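Local coordinates for protein AlyGC (Glaciecola chathamensis, PDB 5GKD) that probably cleaves alginate by beta-elimination, as a calcium-containing polysaccharide lyase of family 6, at residues A[110-122]-A[534-546]. Sequence-based numbering, arbitrary orientation.
Sequences VIDNFSNPEKFEQ and TTRLPMQRNYRLA
Lys119 sets CG beside its own backbone N (chi1 -76°) and bends at chi3 (74°), which brings NZ to Asn542, while Gln540, with CG anti to its N and the chain extended beyond, reaches along 115-117. NZ of Lys119 meets OD1 of Asn542 at 2.8 Å, in the carbonyl plane, and also donates a hydrogen bond to Leu177 O; the ND2 of Asn542 holds the O of Ile176. On the way, the Lys119 CG rests 3.6 Å from the Gln540 O, and the Lys119 N makes a weak hydrogen bond to Met539 O. With an alanine at Lys119 the ammonium group is gone, and Asn542 OD1 and Leu177 O would probably lose the donor they share. The loop after strand 105-112 meets the loop that leads from strand 530-534 into strand 543-548; strand 105-112 belongs to the N-terminal parallel beta-helix, of the pectate-lyase-like kind, and strand 543-548 to a second, C-terminal parallel beta-helix, so the contact bridges the two. Gln540 NE2 makes a weak, bent hydrogen bond to the Ser115 O (3.0 Å), and Gln540 CG lies 3.3 Å from Asn116 O. Water 2 links the Asn116 O to the Gln540 O. An Asx turn, Asn116 OD1 accepting from the Glu118 N, shapes the loop where Glu118 lies alongside Pro538. Glu118 CG is 3.8 Å from Pro538 CB.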
loop_
_atom_site.group_PDB
_atom_site.type_symbol
_atom_site.label_atom_id
_atom_site.label_comp_id
_atom_site.label_asym_id
_atom_site.label_seq_id
_atom_site.Cartn_x
_atom_site.Cartn_y
_atom_site.Cartn_z
ATOM N N VAL A 110 -10.501 -19.529 24.325
ATOM C CA VAL A 110 -10.969 -19.219 22.989
ATOM C C VAL A 110 -10.083 -18.120 22.424
ATOM O O VAL A 110 -9.802 -17.130 23.109
ATOM C CB VAL A 110 -12.438 -18.758 23.014
ATOM C CG1 VAL A 110 -12.879 -18.312 21.642
ATOM C CG2 VAL A 110 -13.353 -19.837 23.573
ATOM N N ILE A 111 -9.664 -18.274 21.176
ATOM C CA ILE A 111 -9.141 -17.169 20.390
ATOM C C ILE A 111 -10.003 -17.063 19.144
ATOM O O ILE A 111 -10.037 -17.992 18.328
ATOM C CB ILE A 111 -7.666 -17.354 20.019
ATOM C CG1 ILE A 111 -6.825 -17.593 21.280
ATOM C CG2 ILE A 111 -7.200 -16.138 19.211
ATOM C CD1 ILE A 111 -5.330 -17.743 21.018
ATOM N N ASP A 112 -10.691 -15.934 18.993
ATOM C CA ASP A 112 -11.739 -15.765 17.988
ATOM C C ASP A 112 -11.423 -14.523 17.165
ATOM O O ASP A 112 -11.632 -13.391 17.621
ATOM C CB ASP A 112 -13.105 -15.653 18.664
ATOM C CG ASP A 112 -14.237 -15.548 17.681
ATOM O OD1 ASP A 112 -13.983 -15.437 16.472
ATOM O OD2 ASP A 112 -15.399 -15.563 18.118
ATOM N N ASN A 113 -10.909 -14.739 15.962
ATOM C CA ASN A 113 -10.680 -13.664 15.007
ATOM C C ASN A 113 -9.836 -12.540 15.602
ATOM O O ASN A 113 -10.057 -11.361 15.329
ATOM C CB ASN A 113 -12.011 -13.131 14.470
ATOM C CG ASN A 113 -12.525 -13.974 13.329
ATOM O OD1 ASN A 113 -12.162 -13.752 12.178
ATOM N ND2 ASN A 113 -13.328 -14.982 13.649
ATOM N N PHE A 114 -8.843 -12.922 16.397
ATOM C CA PHE A 114 -7.858 -12.037 17.027
ATOM C C PHE A 114 -6.702 -11.725 16.075
ATOM O O PHE A 114 -5.526 -11.895 16.415
ATOM C CB PHE A 114 -7.354 -12.719 18.296
ATOM C CG PHE A 114 -6.872 -11.794 19.364
ATOM C CD1 PHE A 114 -7.766 -10.997 20.061
ATOM C CD2 PHE A 114 -5.543 -11.789 19.736
ATOM C CE1 PHE A 114 -7.328 -10.179 21.085
ATOM C CE2 PHE A 114 -5.089 -10.978 20.769
ATOM C CZ PHE A 114 -5.984 -10.159 21.438
ATOM N N SER A 115 -7.026 -11.283 14.861
ATOM C CA SER A 115 -6.051 -11.222 13.781
ATOM C C SER A 115 -5.414 -9.850 13.671
ATOM O O SER A 115 -6.081 -8.827 13.832
ATOM C CB SER A 115 -6.693 -11.554 12.432
ATOM O OG SER A 115 -7.144 -12.871 12.411
ATOM N N ASN A 116 -4.126 -9.841 13.376
ATOM C CA ASN A 116 -3.455 -8.611 12.994
ATOM C C ASN A 116 -4.232 -7.902 11.883
ATOM O O ASN A 116 -4.782 -8.559 11.011
ATOM C CB ASN A 116 -2.037 -8.922 12.523
ATOM C CG ASN A 116 -1.176 -7.704 12.458
ATOM O OD1 ASN A 116 -1.238 -6.932 11.495
ATOM N ND2 ASN A 116 -0.357 -7.504 13.504
ATOM N N PRO A 117 -4.281 -6.569 11.881
ATOM C CA PRO A 117 -5.020 -5.871 10.815
ATOM C C PRO A 117 -4.458 -6.088 9.412
ATOM O O PRO A 117 -5.217 -5.953 8.447
ATOM C CB PRO A 117 -4.932 -4.385 11.215
ATOM C CG PRO A 117 -4.438 -4.347 12.582
ATOM C CD PRO A 117 -3.808 -5.664 12.934
ATOM N N GLU A 118 -3.169 -6.384 9.252
ATOM C CA GLU A 118 -2.573 -6.622 7.936
ATOM C C GLU A 118 -2.328 -8.107 7.740
ATOM O O GLU A 118 -1.660 -8.732 8.567
ATOM C CB GLU A 118 -1.243 -5.878 7.758
ATOM C CG GLU A 118 -1.341 -4.379 7.751
ATOM C CD GLU A 118 -0.012 -3.708 7.443
ATOM O OE1 GLU A 118 0.576 -3.988 6.375
ATOM O OE2 GLU A 118 0.452 -2.916 8.293
ATOM N N LYS A 119 -2.821 -8.659 6.624
ATOM C CA LYS A 119 -2.691 -10.098 6.389
ATOM C C LYS A 119 -1.243 -10.558 6.414
ATOM O O LYS A 119 -0.963 -11.668 6.870
ATOM C CB LYS A 119 -3.337 -10.502 5.055
ATOM C CG LYS A 119 -4.868 -10.558 5.076
ATOM C CD LYS A 119 -5.433 -11.097 3.752
ATOM C CE LYS A 119 -5.212 -12.585 3.655
ATOM N NZ LYS A 119 -5.335 -13.065 2.287
ATOM N N PHE A 120 -0.303 -9.740 5.940
ATOM C CA PHE A 120 1.073 -10.208 5.833
ATOM C C PHE A 120 1.990 -9.569 6.852
ATOM O O PHE A 120 3.208 -9.550 6.673
ATOM C CB PHE A 120 1.553 -10.050 4.393
ATOM C CG PHE A 120 0.850 -11.009 3.499
ATOM C CD1 PHE A 120 -0.379 -10.689 2.967
ATOM C CD2 PHE A 120 1.317 -12.300 3.367
ATOM C CE1 PHE A 120 -1.074 -11.605 2.213
ATOM C CE2 PHE A 120 0.625 -13.218 2.623
ATOM C CZ PHE A 120 -0.571 -12.878 2.050
ATOM N N GLU A 121 1.416 -9.076 7.935
ATOM C CA GLU A 121 2.143 -8.852 9.173
ATOM C C GLU A 121 1.960 -10.122 9.994
ATOM O O GLU A 121 0.872 -10.378 10.518
ATOM C CB GLU A 121 1.626 -7.610 9.884
ATOM C CG GLU A 121 2.570 -7.022 10.904
ATOM C CD GLU A 121 3.881 -6.525 10.308
ATOM O OE1 GLU A 121 4.924 -6.703 10.962
ATOM O OE2 GLU A 121 3.880 -5.981 9.191
ATOM N N GLN A 122 3.018 -10.929 10.064
ATOM C CA GLN A 122 2.973 -12.296 10.566
ATOM C C GLN A 122 2.978 -12.382 12.089
ATOM O O GLN A 122 3.729 -11.676 12.764
ATOM C CB GLN A 122 4.174 -13.074 10.022
ATOM C CG GLN A 122 4.373 -14.423 10.674
ATOM C CD GLN A 122 5.493 -15.205 10.050
ATOM O OE1 GLN A 122 5.609 -16.409 10.255
ATOM N NE2 GLN A 122 6.323 -14.532 9.269
ATOM N N THR A 534 -10.763 -2.477 -4.096
ATOM C CA THR A 534 -10.681 -2.613 -2.657
ATOM C C THR A 534 -10.238 -1.290 -2.052
ATOM O O THR A 534 -9.742 -0.401 -2.741
ATOM C CB THR A 534 -9.696 -3.717 -2.243
ATOM O OG1 THR A 534 -8.359 -3.326 -2.567
ATOM C CG2 THR A 534 -10.023 -5.029 -2.927
ATOM N N THR A 535 -10.388 -1.177 -0.734
ATOM C CA THR A 535 -9.656 -0.150 -0.006
ATOM C C THR A 535 -8.170 -0.233 -0.334
ATOM O O THR A 535 -7.646 -1.293 -0.689
ATOM C CB THR A 535 -9.857 -0.293 1.506
ATOM O OG1 THR A 535 -9.089 0.695 2.199
ATOM C CG2 THR A 535 -9.430 -1.665 1.984
ATOM N N ARG A 536 -7.487 0.898 -0.221
ATOM C CA ARG A 536 -6.048 0.918 -0.383
ATOM C C ARG A 536 -5.314 0.749 0.942
ATOM O O ARG A 536 -4.083 0.632 0.953
ATOM C CB ARG A 536 -5.626 2.202 -1.089
ATOM C CG ARG A 536 -6.285 2.360 -2.467
ATOM C CD ARG A 536 -5.724 3.548 -3.187
ATOM N NE ARG A 536 -6.270 3.743 -4.521
ATOM C CZ ARG A 536 -7.177 4.667 -4.821
ATOM N NH1 ARG A 536 -7.657 5.451 -3.875
ATOM N NH2 ARG A 536 -7.606 4.801 -6.065
ATOM N N LEU A 537 -6.035 0.730 2.039
ATOM C CA LEU A 537 -5.450 0.287 3.289
ATOM C C LEU A 537 -5.278 -1.224 3.216
ATOM O O LEU A 537 -6.193 -1.911 2.749
ATOM C CB LEU A 537 -6.329 0.684 4.466
ATOM C CG LEU A 537 -6.238 2.152 4.903
ATOM C CD1 LEU A 537 -6.808 3.118 3.869
ATOM C CD2 LEU A 537 -6.941 2.355 6.245
ATOM N N PRO A 538 -4.115 -1.770 3.583
ATOM C CA PRO A 538 -3.945 -3.227 3.570
ATOM C C PRO A 538 -5.072 -3.872 4.356
ATOM O O PRO A 538 -5.392 -3.453 5.473
ATOM C CB PRO A 538 -2.585 -3.446 4.246
ATOM C CG PRO A 538 -1.886 -2.151 4.180
ATOM C CD PRO A 538 -2.966 -1.089 4.198
ATOM N N MET A 539 -5.710 -4.856 3.745
ATOM C CA MET A 539 -6.898 -5.453 4.336
ATOM C C MET A 539 -6.537 -6.568 5.305
ATOM O O MET A 539 -5.463 -7.162 5.243
ATOM C CB MET A 539 -7.830 -5.993 3.253
ATOM C CG MET A 539 -8.299 -4.942 2.271
ATOM S SD MET A 539 -9.387 -5.595 0.997
ATOM C CE MET A 539 -10.818 -6.042 1.953
ATOM N N GLN A 540 -7.474 -6.852 6.204
ATOM C CA GLN A 540 -7.346 -7.892 7.213
ATOM C C GLN A 540 -7.954 -9.209 6.775
ATOM O O GLN A 540 -7.663 -10.242 7.373
ATOM C CB GLN A 540 -8.031 -7.426 8.507
ATOM C CG GLN A 540 -7.812 -8.326 9.705
ATOM C CD GLN A 540 -8.796 -8.066 10.823
ATOM O OE1 GLN A 540 -10.007 -8.133 10.618
ATOM N NE2 GLN A 540 -8.283 -7.781 12.022
ATOM N N ARG A 541 -8.743 -9.194 5.713
ATOM C CA ARG A 541 -9.749 -10.204 5.445
ATOM C C ARG A 541 -9.851 -10.364 3.933
ATOM O O ARG A 541 -9.586 -9.416 3.192
ATOM C CB ARG A 541 -11.063 -9.711 6.059
ATOM C CG ARG A 541 -12.166 -10.658 6.242
ATOM C CD ARG A 541 -13.202 -9.960 7.063
ATOM N NE ARG A 541 -12.770 -9.856 8.452
ATOM C CZ ARG A 541 -13.354 -10.501 9.455
ATOM N NH1 ARG A 541 -14.405 -11.273 9.223
ATOM N NH2 ARG A 541 -12.904 -10.364 10.693
ATOM N N ASN A 542 -10.232 -11.553 3.477
ATOM C CA ASN A 542 -10.496 -11.749 2.052
ATOM C C ASN A 542 -11.853 -11.131 1.672
ATOM O O ASN A 542 -12.627 -10.705 2.526
ATOM C CB ASN A 542 -10.482 -13.240 1.689
ATOM C CG ASN A 542 -9.169 -13.930 2.050
ATOM O OD1 ASN A 542 -8.132 -13.289 2.182
ATOM N ND2 ASN A 542 -9.214 -15.244 2.194
ATOM N N TYR A 543 -12.155 -11.103 0.375
ATOM C CA TYR A 543 -13.440 -10.582 -0.083
ATOM C C TYR A 543 -13.935 -11.409 -1.264
ATOM O O TYR A 543 -13.176 -12.139 -1.894
ATOM C CB TYR A 543 -13.359 -9.082 -0.469
ATOM C CG TYR A 543 -12.513 -8.833 -1.684
ATOM C CD1 TYR A 543 -11.127 -8.765 -1.592
ATOM C CD2 TYR A 543 -13.090 -8.705 -2.928
ATOM C CE1 TYR A 543 -10.351 -8.563 -2.707
ATOM C CE2 TYR A 543 -12.316 -8.486 -4.053
ATOM C CZ TYR A 543 -10.951 -8.425 -3.938
ATOM O OH TYR A 543 -10.197 -8.231 -5.066
ATOM N N ARG A 544 -15.227 -11.265 -1.561
ATOM C CA ARG A 544 -15.890 -11.903 -2.687
ATOM C C ARG A 544 -16.521 -10.840 -3.582
ATOM O O ARG A 544 -17.111 -9.874 -3.092
ATOM C CB ARG A 544 -16.976 -12.885 -2.205
ATOM C CG ARG A 544 -16.460 -14.099 -1.458
ATOM C CD ARG A 544 -17.554 -14.807 -0.679
ATOM N NE ARG A 544 -17.863 -14.129 0.577
ATOM C CZ ARG A 544 -19.063 -14.133 1.148
ATOM N NH1 ARG A 544 -20.068 -14.778 0.570
ATOM N NH2 ARG A 544 -19.263 -13.480 2.279
ATOM N N LEU A 545 -16.419 -11.029 -4.897
ATOM C CA LEU A 545 -17.013 -10.115 -5.867
ATOM C C LEU A 545 -17.704 -10.927 -6.959
ATOM O O LEU A 545 -17.055 -11.730 -7.634
ATOM C CB LEU A 545 -15.943 -9.184 -6.460
ATOM C CG LEU A 545 -16.360 -8.266 -7.614
ATOM C CD1 LEU A 545 -17.506 -7.374 -7.203
ATOM C CD2 LEU A 545 -15.180 -7.444 -8.102
ATOM N N ALA A 546 -19.012 -10.723 -7.122
ATOM C CA ALA A 546 -19.816 -11.371 -8.158
ATOM C C ALA A 546 -20.495 -10.305 -9.006
ATOM O O ALA A 546 -21.058 -9.347 -8.470
ATOM C CB ALA A 546 -20.873 -12.303 -7.554
HETATM O O HOH W 1 -11.144 -9.619 12.944
HETATM O O HOH W 2 -5.045 -10.481 8.663
HETATM O O HOH W 3 -7.245 -4.086 7.891
#